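Local coordinates for transcription factor GAMBIF1 (Anopheles gambiae, PDB 1BVO), which binds DNA through its Rel-homology specificity domain, the part present here, and probably activates RNA polymerase II transcription as a Dorsal-type immune factor, at residues V3-Q8 / L145-F150; D123-G128 / P165-I170. All blocks are in the same frame, centred on the assembly; numbering follows the deposited sequence.

Contact 1: residues V3-Q8 / L145-F150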
loop_
_atom_site.group_PDB
_atom_site.type_symbol
_atom_site.label_atom_id
_atom_site.label_comp_id
_atom_site.label_asym_id
_atom_site.label_seq_id
_atom_site.Cartn_x
_atom_site.Cartn_y
_atom_site.Cartn_z
ATOM N N VAL C 3 26.832 -1.457 -30.416
ATOM C CA VAL C 3 25.457 -1.051 -30.632
ATOM C C VAL C 3 25.287 0.450 -30.537
ATOM O O VAL C 3 25.888 1.099 -29.681
ATOM C CB VAL C 3 24.528 -1.703 -29.595
ATOM C CG1 VAL C 3 23.097 -1.674 -30.091
ATOM C CG2 VAL C 3 24.982 -3.118 -29.308
ATOM N N GLU C 4 24.480 1.006 -31.427
ATOM C CA GLU C 4 24.223 2.429 -31.402
ATOM C C GLU C 4 22.772 2.614 -31.026
ATOM O O GLU C 4 21.918 1.845 -31.463
ATOM C CB GLU C 4 24.468 3.039 -32.776
ATOM C CG GLU C 4 24.176 4.533 -32.847
ATOM C CD GLU C 4 23.998 5.039 -34.259
ATOM O OE1 GLU C 4 24.414 4.350 -35.213
ATOM O OE2 GLU C 4 23.431 6.135 -34.424
ATOM N N ILE C 5 22.499 3.553 -30.130
ATOM C CA ILE C 5 21.123 3.821 -29.753
ATOM C C ILE C 5 20.613 4.897 -30.683
ATOM O O ILE C 5 20.689 6.084 -30.375
ATOM C CB ILE C 5 21.024 4.271 -28.321
ATOM C CG1 ILE C 5 21.661 3.202 -27.443
ATOM C CG2 ILE C 5 19.565 4.570 -27.963
ATOM C CD1 ILE C 5 21.343 3.340 -26.001
ATOM N N THR C 6 20.050 4.466 -31.802
ATOM C CA THR C 6 19.565 5.372 -32.830
ATOM C C THR C 6 18.387 6.263 -32.482
ATOM O O THR C 6 18.213 7.323 -33.088
ATOM C CB THR C 6 19.334 4.622 -34.148
ATOM O OG1 THR C 6 18.359 3.585 -33.962
ATOM C CG2 THR C 6 20.647 3.994 -34.612
ATOM N N GLU C 7 17.533 5.821 -31.575
ATOM C CA GLU C 7 16.443 6.680 -31.145
ATOM C C GLU C 7 16.307 6.381 -29.686
ATOM O O GLU C 7 16.157 5.236 -29.269
ATOM C CB GLU C 7 15.128 6.492 -31.918
ATOM C CG GLU C 7 13.898 7.070 -31.193
ATOM C CD GLU C 7 13.255 8.271 -31.860
ATOM O OE1 GLU C 7 12.724 8.152 -32.976
ATOM O OE2 GLU C 7 13.232 9.346 -31.241
ATOM N N GLN C 8 16.569 7.427 -28.926
ATOM C CA GLN C 8 16.552 7.395 -27.491
ATOM C C GLN C 8 15.177 7.517 -26.918
ATOM O O GLN C 8 14.304 8.201 -27.463
ATOM C CB GLN C 8 17.401 8.537 -26.964
ATOM C CG GLN C 8 18.860 8.332 -27.181
ATOM C CD GLN C 8 19.495 7.554 -26.067
ATOM O OE1 GLN C 8 18.828 7.157 -25.101
ATOM N NE2 GLN C 8 20.794 7.309 -26.194
ATOM N N LEU C 145 17.380 2.244 -19.872
ATOM C CA LEU C 145 17.200 0.952 -20.502
ATOM C C LEU C 145 18.601 0.461 -20.800
ATOM O O LEU C 145 19.460 1.230 -21.260
ATOM C CB LEU C 145 16.423 1.111 -21.810
ATOM C CG LEU C 145 15.014 1.673 -21.636
ATOM C CD1 LEU C 145 14.391 1.961 -22.987
ATOM C CD2 LEU C 145 14.180 0.694 -20.842
ATOM N N CYS C 146 18.852 -0.805 -20.515
ATOM C CA CYS C 146 20.162 -1.362 -20.794
ATOM C C CYS C 146 20.033 -2.351 -21.945
ATOM O O CYS C 146 19.162 -3.237 -21.923
ATOM C CB CYS C 146 20.735 -2.070 -19.585
ATOM S SG CYS C 146 22.495 -2.443 -19.793
ATOM N N PHE C 147 20.856 -2.173 -22.973
ATOM C CA PHE C 147 20.801 -3.060 -24.118
ATOM C C PHE C 147 22.035 -3.940 -24.175
ATOM O O PHE C 147 23.111 -3.485 -24.540
ATOM C CB PHE C 147 20.679 -2.264 -25.418
ATOM C CG PHE C 147 19.471 -1.355 -25.470
ATOM C CD1 PHE C 147 18.253 -1.823 -25.929
ATOM C CD2 PHE C 147 19.562 -0.035 -25.057
ATOM C CE1 PHE C 147 17.134 -0.986 -25.970
ATOM C CE2 PHE C 147 18.462 0.806 -25.092
ATOM C CZ PHE C 147 17.240 0.330 -25.552
ATOM N N GLN C 148 21.899 -5.188 -23.758
ATOM C CA GLN C 148 23.035 -6.095 -23.841
ATOM C C GLN C 148 22.842 -6.899 -25.101
ATOM O O GLN C 148 21.870 -7.668 -25.207
ATOM C CB GLN C 148 23.077 -7.069 -22.694
ATOM C CG GLN C 148 23.532 -6.512 -21.407
ATOM C CD GLN C 148 23.278 -7.504 -20.352
ATOM O OE1 GLN C 148 22.116 -7.747 -19.983
ATOM N NE2 GLN C 148 24.333 -8.194 -19.931
ATOM N N VAL C 149 23.747 -6.738 -26.059
ATOM C CA VAL C 149 23.635 -7.469 -27.307
ATOM C C VAL C 149 24.568 -8.673 -27.303
ATOM O O VAL C 149 25.683 -8.606 -26.769
ATOM C CB VAL C 149 23.896 -6.548 -28.524
ATOM C CG1 VAL C 149 24.315 -7.360 -29.740
ATOM C CG2 VAL C 149 22.636 -5.763 -28.854
ATOM N N PHE C 150 24.079 -9.789 -27.845
ATOM C CA PHE C 150 24.862 -11.014 -27.935
ATOM C C PHE C 150 24.855 -11.542 -29.368
ATOM O O PHE C 150 23.788 -11.755 -29.971
ATOM C CB PHE C 150 24.294 -12.113 -27.030
ATOM C CG PHE C 150 24.283 -11.785 -25.566
ATOM C CD1 PHE C 150 25.435 -11.915 -24.786
ATOM C CD2 PHE C 150 23.102 -11.389 -24.944
ATOM C CE1 PHE C 150 25.403 -11.673 -23.407
ATOM C CE2 PHE C 150 23.060 -11.138 -23.567
ATOM C CZ PHE C 150 24.215 -11.282 -22.800
#

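Contact 2: residues D123-G128 / P165-I170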
loop_
_atom_site.group_PDB
_atom_site.type_symbol
_atom_site.label_atom_id
_atom_site.label_comp_id
_atom_site.label_asym_id
_atom_site.label_seq_id
_atom_site.Cartn_x
_atom_site.Cartn_y
_atom_site.Cartn_z
ATOM N N ASP C 123 22.888 -8.879 -14.939
ATOM C CA ASP C 123 23.675 -7.866 -14.287
ATOM C C ASP C 123 24.615 -7.370 -15.350
ATOM O O ASP C 123 25.715 -7.893 -15.526
ATOM C CB ASP C 123 24.449 -8.457 -13.114
ATOM C CG ASP C 123 25.301 -7.422 -12.400
ATOM O OD1 ASP C 123 25.427 -6.272 -12.875
ATOM O OD2 ASP C 123 25.871 -7.771 -11.350
ATOM N N PRO C 124 24.179 -6.360 -16.099
ATOM C CA PRO C 124 24.960 -5.773 -17.179
ATOM C C PRO C 124 26.387 -5.387 -16.831
ATOM O O PRO C 124 27.335 -5.853 -17.461
ATOM C CB PRO C 124 24.131 -4.550 -17.571
ATOM C CG PRO C 124 22.726 -4.976 -17.266
ATOM C CD PRO C 124 22.905 -5.636 -15.925
ATOM N N PHE C 125 26.543 -4.530 -15.832
ATOM C CA PHE C 125 27.866 -4.048 -15.475
ATOM C C PHE C 125 28.681 -4.751 -14.377
ATOM O O PHE C 125 29.724 -4.235 -13.969
ATOM C CB PHE C 125 27.780 -2.539 -15.222
ATOM C CG PHE C 125 27.293 -1.763 -16.404
ATOM C CD1 PHE C 125 25.933 -1.552 -16.614
ATOM C CD2 PHE C 125 28.198 -1.252 -17.331
ATOM C CE1 PHE C 125 25.484 -0.835 -17.735
ATOM C CE2 PHE C 125 27.762 -0.544 -18.449
ATOM C CZ PHE C 125 26.400 -0.336 -18.652
ATOM N N ARG C 126 28.270 -5.954 -13.973
ATOM C CA ARG C 126 28.976 -6.713 -12.929
ATOM C C ARG C 126 29.075 -5.807 -11.724
ATOM O O ARG C 126 30.135 -5.340 -11.322
ATOM C CB ARG C 126 30.347 -7.176 -13.425
ATOM C CG ARG C 126 30.237 -8.248 -14.501
ATOM C CD ARG C 126 31.495 -8.367 -15.343
ATOM N NE ARG C 126 31.342 -9.445 -16.331
ATOM C CZ ARG C 126 32.225 -10.424 -16.528
ATOM N NH1 ARG C 126 33.338 -10.471 -15.799
ATOM N NH2 ARG C 126 31.980 -11.377 -17.430
ATOM N N THR C 127 27.914 -5.623 -11.129
ATOM C CA THR C 127 27.690 -4.752 -10.002
ATOM C C THR C 127 27.249 -5.534 -8.763
ATOM O O THR C 127 27.354 -5.044 -7.626
ATOM C CB THR C 127 26.599 -3.767 -10.463
ATOM O OG1 THR C 127 27.190 -2.515 -10.824
ATOM C CG2 THR C 127 25.532 -3.580 -9.416
ATOM N N GLY C 128 26.781 -6.760 -8.973
ATOM C CA GLY C 128 26.307 -7.567 -7.873
ATOM C C GLY C 128 25.061 -6.923 -7.297
ATOM O O GLY C 128 24.634 -5.855 -7.733
ATOM N N PRO C 165 27.617 -3.710 -23.013
ATOM C CA PRO C 165 26.340 -3.102 -22.650
ATOM C C PRO C 165 26.394 -1.626 -22.969
ATOM O O PRO C 165 27.427 -0.970 -22.855
ATOM C CB PRO C 165 26.262 -3.346 -21.149
ATOM C CG PRO C 165 26.955 -4.659 -21.002
ATOM C CD PRO C 165 28.177 -4.447 -21.871
ATOM N N VAL C 166 25.272 -1.126 -23.441
ATOM C CA VAL C 166 25.141 0.266 -23.803
ATOM C C VAL C 166 23.932 0.749 -23.023
ATOM O O VAL C 166 22.925 0.038 -22.884
ATOM C CB VAL C 166 25.011 0.414 -25.335
ATOM C CG1 VAL C 166 24.251 1.657 -25.697
ATOM C CG2 VAL C 166 26.410 0.470 -25.933
ATOM N N VAL C 167 24.080 1.930 -22.446
ATOM C CA VAL C 167 23.042 2.489 -21.618
ATOM C C VAL C 167 22.412 3.701 -22.308
ATOM O O VAL C 167 23.076 4.400 -23.072
ATOM C CB VAL C 167 23.625 2.762 -20.213
ATOM C CG1 VAL C 167 23.224 4.114 -19.686
ATOM C CG2 VAL C 167 23.232 1.641 -19.273
ATOM N N SER C 168 21.094 3.814 -22.143
ATOM C CA SER C 168 20.287 4.879 -22.725
ATOM C C SER C 168 20.241 6.076 -21.800
ATOM O O SER C 168 20.513 5.961 -20.590
ATOM C CB SER C 168 18.849 4.388 -22.877
ATOM O OG SER C 168 18.239 4.260 -21.595
ATOM N N ASP C 169 19.793 7.203 -22.336
ATOM C CA ASP C 169 19.661 8.392 -21.518
ATOM C C ASP C 169 18.617 8.086 -20.467
ATOM O O ASP C 169 17.862 7.111 -20.600
ATOM C CB ASP C 169 19.246 9.592 -22.360
ATOM C CG ASP C 169 20.296 9.951 -23.401
ATOM O OD1 ASP C 169 21.377 9.313 -23.414
ATOM O OD2 ASP C 169 20.040 10.871 -24.205
ATOM N N ILE C 170 18.571 8.889 -19.416
ATOM C CA ILE C 170 17.620 8.623 -18.366
ATOM C C ILE C 170 16.157 8.805 -18.744
ATOM O O ILE C 170 15.792 9.681 -19.540
ATOM C CB ILE C 170 17.953 9.417 -17.116
ATOM C CG1 ILE C 170 19.373 9.059 -16.678
ATOM C CG2 ILE C 170 16.960 9.086 -16.005
ATOM C CD1 ILE C 170 20.005 10.058 -15.751
#

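Contact 1: residues V3-Q8 / L145-F150
Val3 and Val149 meet methyl to methyl, CG2 of Val3 lying 3.6 Å from CG2 of Val149, and the two side chains approach each other obliquely. In both valines CG1 lies anti to the backbone N (chi1 -161° in Val3), which leaves CG2, beside that N, to make the contact. The backbones stay well apart, the CA atoms of Val3 and Val149 being 7.5 Å from each other. Short branched valines suit this place, since they fill the space between two strands with carbon and bring no polar atom into it.

The other apolar pair is a methyl on an aromatic ring. CD1, at the extended end of Ile5 (chi2 -166°), comes obliquely to the Phe147 ring and sits 3.9 Å from its CD2, with CE2 equally near; the two side chains cross at about a right angle. Isoleucine has the longer reach needed here, and the broad ring presents two carbons at once to a single methyl.

Polar groups take their partners outside this interface. Glu4 hydrogen-bonds through OE1 to His46, while Gln8 OE1 accepts from the backbone N of Asp169. Opposite Ser42 the strand accommodates an extra residue, Thr6 and Glu7 forming a classic beta bulge at the bend.

The contact thus joins two sheets of an immunoglobulin-like beta sandwich: strand 2-7, paired with strand 42-46, packs on strand 142-152, which runs between strands 52-59 and 159-172. Ile43 touches both Val3 and Phe147; Val149 also touches Val54 and Phe147 touches Val56, both of strand 52-59.

Contact 2: residues D123-G128 / P165-I170
The ring of Phe125 carries Pro165 over one face, with CB of Pro165 3.9 Å from Phe125 CZ, and Val167 at its edge, where CG2 of Val167 lies near the ring plane and 3.7 Å from Phe125 CE1. With CG beside the backbone N and anti to the carbonyl carbon (chi1 -59°), the far end of the ring reaches Pro165 and Val167. A proline suits the face because its compact ring offers CH groups to the aromatic surface, and a branched valine can set one methyl, CG2, beside the ring's rim.

Pro124 adds a proline-proline contact, its CB 4.3 Å from CB of Pro165, while its carbonyl O approaches Pro165 CG. Pro124 and Phe125 are the two central residues of a type I turn from Asp123 to Arg126; proline's restricted phi (-50° here) suits the first of these positions. Asp123 braces what follows: its OD2 accepts, on the syn side, from Gly128 N at 2.7 Å and from Thr127 N at 3.0 Å. Gly128 has a positive phi (66°), a conformation easily adopted by glycine.

The loop after helix 107-120 is thereby laid against the edge strand 159-172. Pro124 also packs on Ser57 and Val59 of strand 52-59; Val59 touches Val167 as well, and His66 meets the ring of Phe125.

In the fold
The centres of contacts 1 and 2 lie 10 Å apart, and both involve the five-stranded antiparallel sheet in which strands 142-152 and 159-172 are neighbours. Their segments alternate along the chain, in the order 3-8, 123-128, 145-150, 165-170. They also touch: Val166 packs on Ile5, Cys146 on Pro124, and Leu145 N probably hydrogen-bonds to Ser168 OG. Contact 1 joins the three-stranded sheet to this one, whereas contact 2 lays the loop after helix 107-120 on it. Parts distant in sequence are so gathered into one specificity domain, with both contacts about 14 to 15 Å, at their nearest atoms, from the bound DNA.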